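Local coordinates for halogenase PltM (Pseudomonas fluorescens, PDB 6BZN), which halogenates phenolic substrates with versatile use of halide, chlorinating, brominating or iodinating them, probably as an FAD-dependent enzyme of the flavin halogenase family, at residues H411-N414 and V415-V419; D397-V400 and S401-E405; H496-I499 and K500-A504. All blocks are in the same frame, centred on the assembly; numbering follows the deposited sequence. Where two conformers were deposited one is given.

Contact 1 (H411-N414 and V415-V419)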
# COMPACT_ATOMS: atom_id res chain seq x y z
N HIS A 411 -12.19 10.33 19.91
CA HIS A 411 -12.07 11.76 19.61
C HIS A 411 -10.66 12.08 19.08
O HIS A 411 -10.51 12.80 18.08
CB HIS A 411 -12.43 12.64 20.83
CG HIS A 411 -12.30 14.11 20.57
ND1 HIS A 411 -13.12 14.78 19.68
CD2 HIS A 411 -11.43 15.03 21.05
CE1 HIS A 411 -12.75 16.05 19.63
NE2 HIS A 411 -11.73 16.23 20.44
N LEU A 412 -9.64 11.51 19.71
CA LEU A 412 -8.26 11.68 19.25
C LEU A 412 -8.10 11.13 17.83
O LEU A 412 -7.54 11.81 16.96
CB LEU A 412 -7.28 11.00 20.22
CG LEU A 412 -5.79 11.02 19.87
CD1 LEU A 412 -5.28 12.43 19.65
CD2 LEU A 412 -5.01 10.32 20.97
N TRP A 413 -8.64 9.94 17.58
CA TRP A 413 -8.60 9.38 16.23
C TRP A 413 -9.27 10.33 15.23
O TRP A 413 -8.74 10.60 14.16
CB TRP A 413 -9.24 7.99 16.13
CG TRP A 413 -9.20 7.54 14.73
CD1 TRP A 413 -10.23 7.57 13.83
CD2 TRP A 413 -8.05 7.11 14.02
NE1 TRP A 413 -9.78 7.16 12.61
CE2 TRP A 413 -8.45 6.86 12.69
CE3 TRP A 413 -6.72 6.89 14.38
CZ2 TRP A 413 -7.56 6.39 11.72
CZ3 TRP A 413 -5.84 6.42 13.42
CH2 TRP A 413 -6.26 6.18 12.10
N ASN A 414 -10.45 10.83 15.59
CA ASN A 414 -11.20 11.71 14.70
C ASN A 414 -10.35 12.92 14.32
O ASN A 414 -10.22 13.24 13.13
CB ASN A 414 -12.54 12.10 15.36
CG ASN A 414 -13.39 13.02 14.51
OD1 ASN A 414 -13.20 13.16 13.31
ND2 ASN A 414 -14.34 13.69 15.17
N VAL A 415 -9.72 13.57 15.31
CA VAL A 415 -8.86 14.71 15.00
C VAL A 415 -7.66 14.26 14.15
O VAL A 415 -7.36 14.86 13.11
CB VAL A 415 -8.37 15.45 16.27
CG1 VAL A 415 -7.53 16.64 15.86
CG2 VAL A 415 -9.55 15.96 17.11
N TRP A 416 -7.00 13.19 14.59
CA TRP A 416 -5.80 12.69 13.91
C TRP A 416 -6.03 12.32 12.43
O TRP A 416 -5.19 12.64 11.59
CB TRP A 416 -5.17 11.51 14.66
CG TRP A 416 -4.15 10.80 13.84
CD1 TRP A 416 -4.31 9.62 13.18
CD2 TRP A 416 -2.83 11.26 13.52
NE1 TRP A 416 -3.15 9.28 12.52
CE2 TRP A 416 -2.23 10.28 12.70
CE3 TRP A 416 -2.09 12.39 13.87
CZ2 TRP A 416 -0.93 10.40 12.23
CZ3 TRP A 416 -0.79 12.51 13.41
CH2 TRP A 416 -0.23 11.52 12.58
N HIS A 417 -7.15 11.68 12.12
CA HIS A 417 -7.36 11.17 10.75
C HIS A 417 -7.35 12.29 9.71
O HIS A 417 -7.01 12.04 8.56
CB HIS A 417 -8.58 10.25 10.64
CG HIS A 417 -9.82 10.88 10.09
ND1 HIS A 417 -10.63 11.71 10.84
CD2 HIS A 417 -10.42 10.76 8.88
CE1 HIS A 417 -11.66 12.09 10.11
NE2 HIS A 417 -11.57 11.52 8.92
N ARG A 418 -7.67 13.52 10.12
CA ARG A 418 -7.63 14.68 9.23
C ARG A 418 -6.22 15.06 8.81
O ARG A 418 -6.06 15.68 7.77
CB ARG A 418 -8.33 15.88 9.89
CG ARG A 418 -9.81 15.63 10.14
CD ARG A 418 -10.26 16.05 11.54
NE ARG A 418 -11.57 15.47 11.81
CZ ARG A 418 -12.73 15.93 11.35
NH1 ARG A 418 -12.80 17.06 10.62
NH2 ARG A 418 -13.85 15.27 11.61
N VAL A 419 -5.22 14.71 9.61
CA VAL A 419 -3.80 14.91 9.24
C VAL A 419 -3.45 13.99 8.06
O VAL A 419 -2.96 14.44 7.02
CB VAL A 419 -2.86 14.69 10.45
CG1 VAL A 419 -1.39 14.78 10.05
CG2 VAL A 419 -3.17 15.72 11.54

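Contact 2 (D397-V400 and S401-E405)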
# COMPACT_ATOMS: atom_id res chain seq x y z
N ASP A 397 6.35 5.06 8.23
CA ASP A 397 6.62 4.69 9.64
C ASP A 397 6.06 5.73 10.62
O ASP A 397 5.46 5.35 11.63
CB ASP A 397 8.12 4.53 9.85
CG ASP A 397 8.47 3.91 11.21
OD1 ASP A 397 7.74 3.01 11.70
OD2 ASP A 397 9.52 4.29 11.76
N GLN A 398 6.25 7.02 10.34
CA GLN A 398 5.69 8.07 11.20
C GLN A 398 4.17 8.07 11.12
O GLN A 398 3.49 8.05 12.16
CB GLN A 398 6.25 9.46 10.87
CG GLN A 398 7.66 9.72 11.40
CD GLN A 398 7.74 9.75 12.92
OE1 GLN A 398 7.03 10.52 13.59
NE2 GLN A 398 8.60 8.90 13.49
N LEU A 399 3.63 8.02 9.91
CA LEU A 399 2.18 7.99 9.75
C LEU A 399 1.53 6.87 10.56
O LEU A 399 0.57 7.12 11.31
CB LEU A 399 1.79 7.85 8.28
CG LEU A 399 0.32 7.58 7.95
CD1 LEU A 399 -0.55 8.78 8.33
CD2 LEU A 399 0.14 7.21 6.50
N VAL A 400 2.08 5.67 10.45
CA VAL A 400 1.46 4.50 11.02
C VAL A 400 1.69 4.45 12.53
O VAL A 400 0.75 4.21 13.27
CB VAL A 400 1.93 3.20 10.33
CG1 VAL A 400 1.51 1.97 11.13
CG2 VAL A 400 1.36 3.12 8.92
N SER A 401 2.92 4.68 12.98
CA SER A 401 3.20 4.67 14.42
C SER A 401 2.33 5.70 15.15
O SER A 401 1.72 5.39 16.18
CB SER A 401 4.68 4.90 14.72
OG SER A 401 5.14 6.16 14.25
N CYS A 402 2.23 6.91 14.61
CA CYS A 402 1.37 7.93 15.23
C CYS A 402 -0.12 7.54 15.19
O CYS A 402 -0.86 7.84 16.12
CB CYS A 402 1.61 9.30 14.59
SG CYS A 402 3.28 9.93 14.92
N SER A 403 -0.55 6.85 14.13
CA SER A 403 -1.91 6.36 14.04
C SER A 403 -2.23 5.32 15.12
O SER A 403 -3.28 5.38 15.75
CB SER A 403 -2.18 5.75 12.66
OG SER A 403 -2.09 6.74 11.66
N TYR A 404 -1.33 4.36 15.32
CA TYR A 404 -1.53 3.35 16.36
C TYR A 404 -1.68 4.00 17.76
O TYR A 404 -2.41 3.50 18.59
CB TYR A 404 -0.41 2.32 16.37
CG TYR A 404 -0.61 1.11 15.47
CD1 TYR A 404 -0.30 1.14 14.12
CD2 TYR A 404 -1.08 -0.10 16.00
CE1 TYR A 404 -0.46 0.01 13.32
CE2 TYR A 404 -1.23 -1.22 15.20
CZ TYR A 404 -0.91 -1.17 13.85
OH TYR A 404 -1.05 -2.30 13.06
N GLU A 405 -0.98 5.11 18.01
CA GLU A 405 -1.15 5.83 19.28
C GLU A 405 -2.52 6.51 19.32
O GLU A 405 -3.20 6.50 20.35
CB GLU A 405 -0.04 6.86 19.47
CG GLU A 405 -0.10 7.63 20.79
CD GLU A 405 0.11 6.77 22.02
OE1 GLU A 405 0.70 5.67 21.94
OE2 GLU A 405 -0.32 7.23 23.11

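Contact 3 (H496-I499 and K500-A504)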
# COMPACT_ATOMS: atom_id res chain seq x y z
N HIS A 496 -5.85 19.68 16.80
CA HIS A 496 -6.89 20.55 16.23
C HIS A 496 -6.34 21.96 15.95
O HIS A 496 -6.58 22.52 14.89
CB HIS A 496 -8.08 20.60 17.18
CG HIS A 496 -9.30 21.25 16.60
ND1 HIS A 496 -10.23 21.91 17.37
CD2 HIS A 496 -9.74 21.35 15.32
CE1 HIS A 496 -11.20 22.36 16.61
NE2 HIS A 496 -10.93 22.04 15.36
N GLU A 497 -5.57 22.50 16.88
CA GLU A 497 -4.98 23.84 16.70
C GLU A 497 -3.97 23.87 15.54
O GLU A 497 -3.95 24.82 14.75
CB GLU A 497 -4.36 24.34 18.01
CG GLU A 497 -5.37 24.57 19.14
CD GLU A 497 -6.36 25.70 18.83
OE1 GLU A 497 -5.94 26.71 18.23
OE2 GLU A 497 -7.56 25.57 19.18
N LEU A 498 -3.16 22.81 15.41
CA LEU A 498 -2.28 22.66 14.24
C LEU A 498 -3.07 22.62 12.92
O LEU A 498 -2.67 23.27 11.95
CB LEU A 498 -1.40 21.40 14.38
CG LEU A 498 -0.32 21.46 15.47
CD1 LEU A 498 0.37 20.11 15.64
CD2 LEU A 498 0.69 22.55 15.15
N ILE A 499 -4.17 21.88 12.89
CA ILE A 499 -4.99 21.81 11.67
C ILE A 499 -5.53 23.21 11.32
O ILE A 499 -5.44 23.65 10.18
CB ILE A 499 -6.13 20.76 11.80
CG1 ILE A 499 -5.55 19.35 11.93
CG2 ILE A 499 -7.06 20.83 10.59
CD1 ILE A 499 -6.53 18.30 12.42
N LYS A 500 -6.07 23.91 12.31
CA LYS A 500 -6.56 25.28 12.12
C LYS A 500 -5.49 26.23 11.59
O LYS A 500 -5.75 27.01 10.69
CB LYS A 500 -7.18 25.80 13.43
CG LYS A 500 -8.55 25.19 13.67
CD LYS A 500 -8.92 25.04 15.13
CE LYS A 500 -9.19 26.37 15.79
NZ LYS A 500 -9.70 26.13 17.17
N GLU A 501 -4.29 26.13 12.15
CA GLU A 501 -3.14 26.93 11.73
C GLU A 501 -2.77 26.73 10.24
O GLU A 501 -2.43 27.69 9.56
CB GLU A 501 -1.94 26.59 12.62
CG GLU A 501 -0.69 27.42 12.35
CD GLU A 501 0.53 26.90 13.08
OE1 GLU A 501 1.63 27.35 12.71
OE2 GLU A 501 0.40 26.06 13.99
N HIS A 502 -2.84 25.49 9.77
CA HIS A 502 -2.39 25.14 8.41
C HIS A 502 -3.48 25.09 7.36
O HIS A 502 -3.19 25.02 6.18
CB HIS A 502 -1.66 23.80 8.46
CG HIS A 502 -0.35 23.87 9.18
ND1 HIS A 502 -0.25 23.79 10.54
CD2 HIS A 502 0.91 24.04 8.71
CE1 HIS A 502 1.03 23.89 10.89
NE2 HIS A 502 1.74 24.04 9.80
N GLU A 503 -4.73 25.17 7.81
CA GLU A 503 -5.90 24.86 6.98
C GLU A 503 -6.03 25.72 5.73
O GLU A 503 -6.51 25.26 4.69
CB GLU A 503 -7.16 25.01 7.84
CG GLU A 503 -8.38 24.40 7.23
CD GLU A 503 -9.49 24.17 8.23
OE1 GLU A 503 -9.56 24.91 9.24
OE2 GLU A 503 -10.29 23.23 7.98
N ALA A 504 -5.60 26.97 5.81
CA ALA A 504 -5.69 27.88 4.65
C ALA A 504 -4.87 27.39 3.45
O ALA A 504 -5.21 27.72 2.31
CB ALA A 504 -5.26 29.28 5.06
O HOH W 1 -8.44 28.53 18.19

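Contact 1 (H411-N414 and V415-V419)
The backbone oxygen of Asn414 is gripped by two side chains from the next turn of helix 410-441, a buried turn that also carries an aromatic cluster of Trp413, Trp416 and His417. His417 ND1 donates to Asn414 O at 2.8 Å, and Arg418 NE reaches Asn414 O at 2.9 Å. They arrive differently. The oxygen lies near the imidazole plane, and ND1 is tilted only 15° from the carbonyl plane, whereas NE stands well above it. Arg418 also holds the amide of the same residue, with NH2 donating to Asn414 OD1 at 2.8 Å in a fairly straight bond and NE making a more bent one. The amide is turned into this grip by chi1 of 180°, which sets CG anti to the backbone N. Its ND2 goes to Ile514 O, and Arg418 NH2 also donates to Asn516 O, so the helix is tied here to the C-terminal tail.

Within the cluster the two indoles meet obliquely, planes at 55°, while Trp413 NE1 lies 3.9 Å from CB of His417. At the exposed His411, Val415 CG2 lies over one face of the ring in a CH-pi contact, offset toward the rim, 4.2 Å from its centroid.

Contact 2 (D397-V400 and S401-E405)
Ser401 OG donates to Asp397 O at 2.8 Å, and Ser403 OG donates to Leu399 O at 2.7 Å: each hydroxyl turns back onto the carbonyl four residues earlier, the familiar i to i-4 serine bond, here made twice within helix 383-406. Both oxygens also take the ordinary helical N-H of the same serine, and in each case hydroxyl and amide arrive from opposite faces of the carbonyl plane. Either rotamer swings OG toward the preceding turn, Ser401 from between its backbone N and carbonyl carbon (chi1 61°), Ser403 from beside its backbone N (chi1 -64°). With an alanine here in place of Ser401, Asp397 O would probably be left with the amide as its one donor among the residues of this turn.

Apolar contact is narrower. Val400 and Tyr404 lie side by side, with Val400 CG1 3.5 Å from Tyr404 CE1, and the tyrosine turns its ring edge to Val400 O. Beyond them, Tyr404 OH is hydrogen-bonded to Asp347.

The turn is wedged between partners on several sides: Ser401 and Cys402 touch Gln479 of helix 465-483, Leu399 packs on Trp420 of helix 410-441, and Tyr404 reaches Gln279 and Asn281 of strand 273-281.

Contact 3 (H496-I499 and K500-A504)
Lys500 folds back over His496 and Glu497 on the preceding turn of helix 488-502, meeting one with its carbon chain and the other with its ammonium. Its CD sits over the centre of the His496 imidazole, 3.7 Å from the ring centroid and only 13° off the normal, a close CH-pi contact. The chain then bends at chi3 (70°), carrying the amine on to Glu497 in an i to i+3 salt bridge: Lys500 NZ lies 3.0 Å from Glu497 OE2, approaching from above the carboxylate plane. A water closes the arrangement, accepting from Lys500 NZ at 2.9 Å and donating to Glu497 OE1 at 3.1 Å, so both carboxylate oxygens are joined to the ammonium, one directly and one through the water.

Further along, His502 turns back on Leu498, four residues earlier. Its ND1 donates to Leu498 O at 2.8 Å, nearly straight and in the imidazole plane, and the backbone N of His502 also donates to Leu498 O, from the opposite face of the carbonyl plane. Leu498 and Glu501 run side by side, Leu498 CD2 3.7 Å from Glu501 OE2.

Second-shell bonds hold the two rings. His496 NE2 is hydrogen-bonded to Ser512 O, a bond that would help hold the ring's face toward the lysine chain, and Glu503 OE1 goes to the hydroxyl of the same serine. His502 NE2 is tied to Ser469 OG. Leu498 packs on Leu470, Gln473 and Val477 of helix 465-483, while Ile499 faces Val415 and Arg418 of helix 410-441.

In the fold
The three turns lie on separate helices, in the chain order contact 2, contact 1, contact 3. Contact 1 is the middle piece, its centre about 12 Å from that of contact 2 and about 13 Å from that of contact 3. Trp416 NE1 joins it to contact 2, 2.9 Å from Ser403 OG in a probable hydrogen bond; toward contact 3 Arg418 CB packs 3.9 Å from Ile499 CD1. Contacts 2 and 3 stay about 11 Å apart at their nearest atoms. No flavin is bound in this model; Ser351, which binds FAD in another crystal structure, is about 9 Å from Leu399, side chain to side chain, and a calcium ion lies about 10 Å from the Val400 side chain.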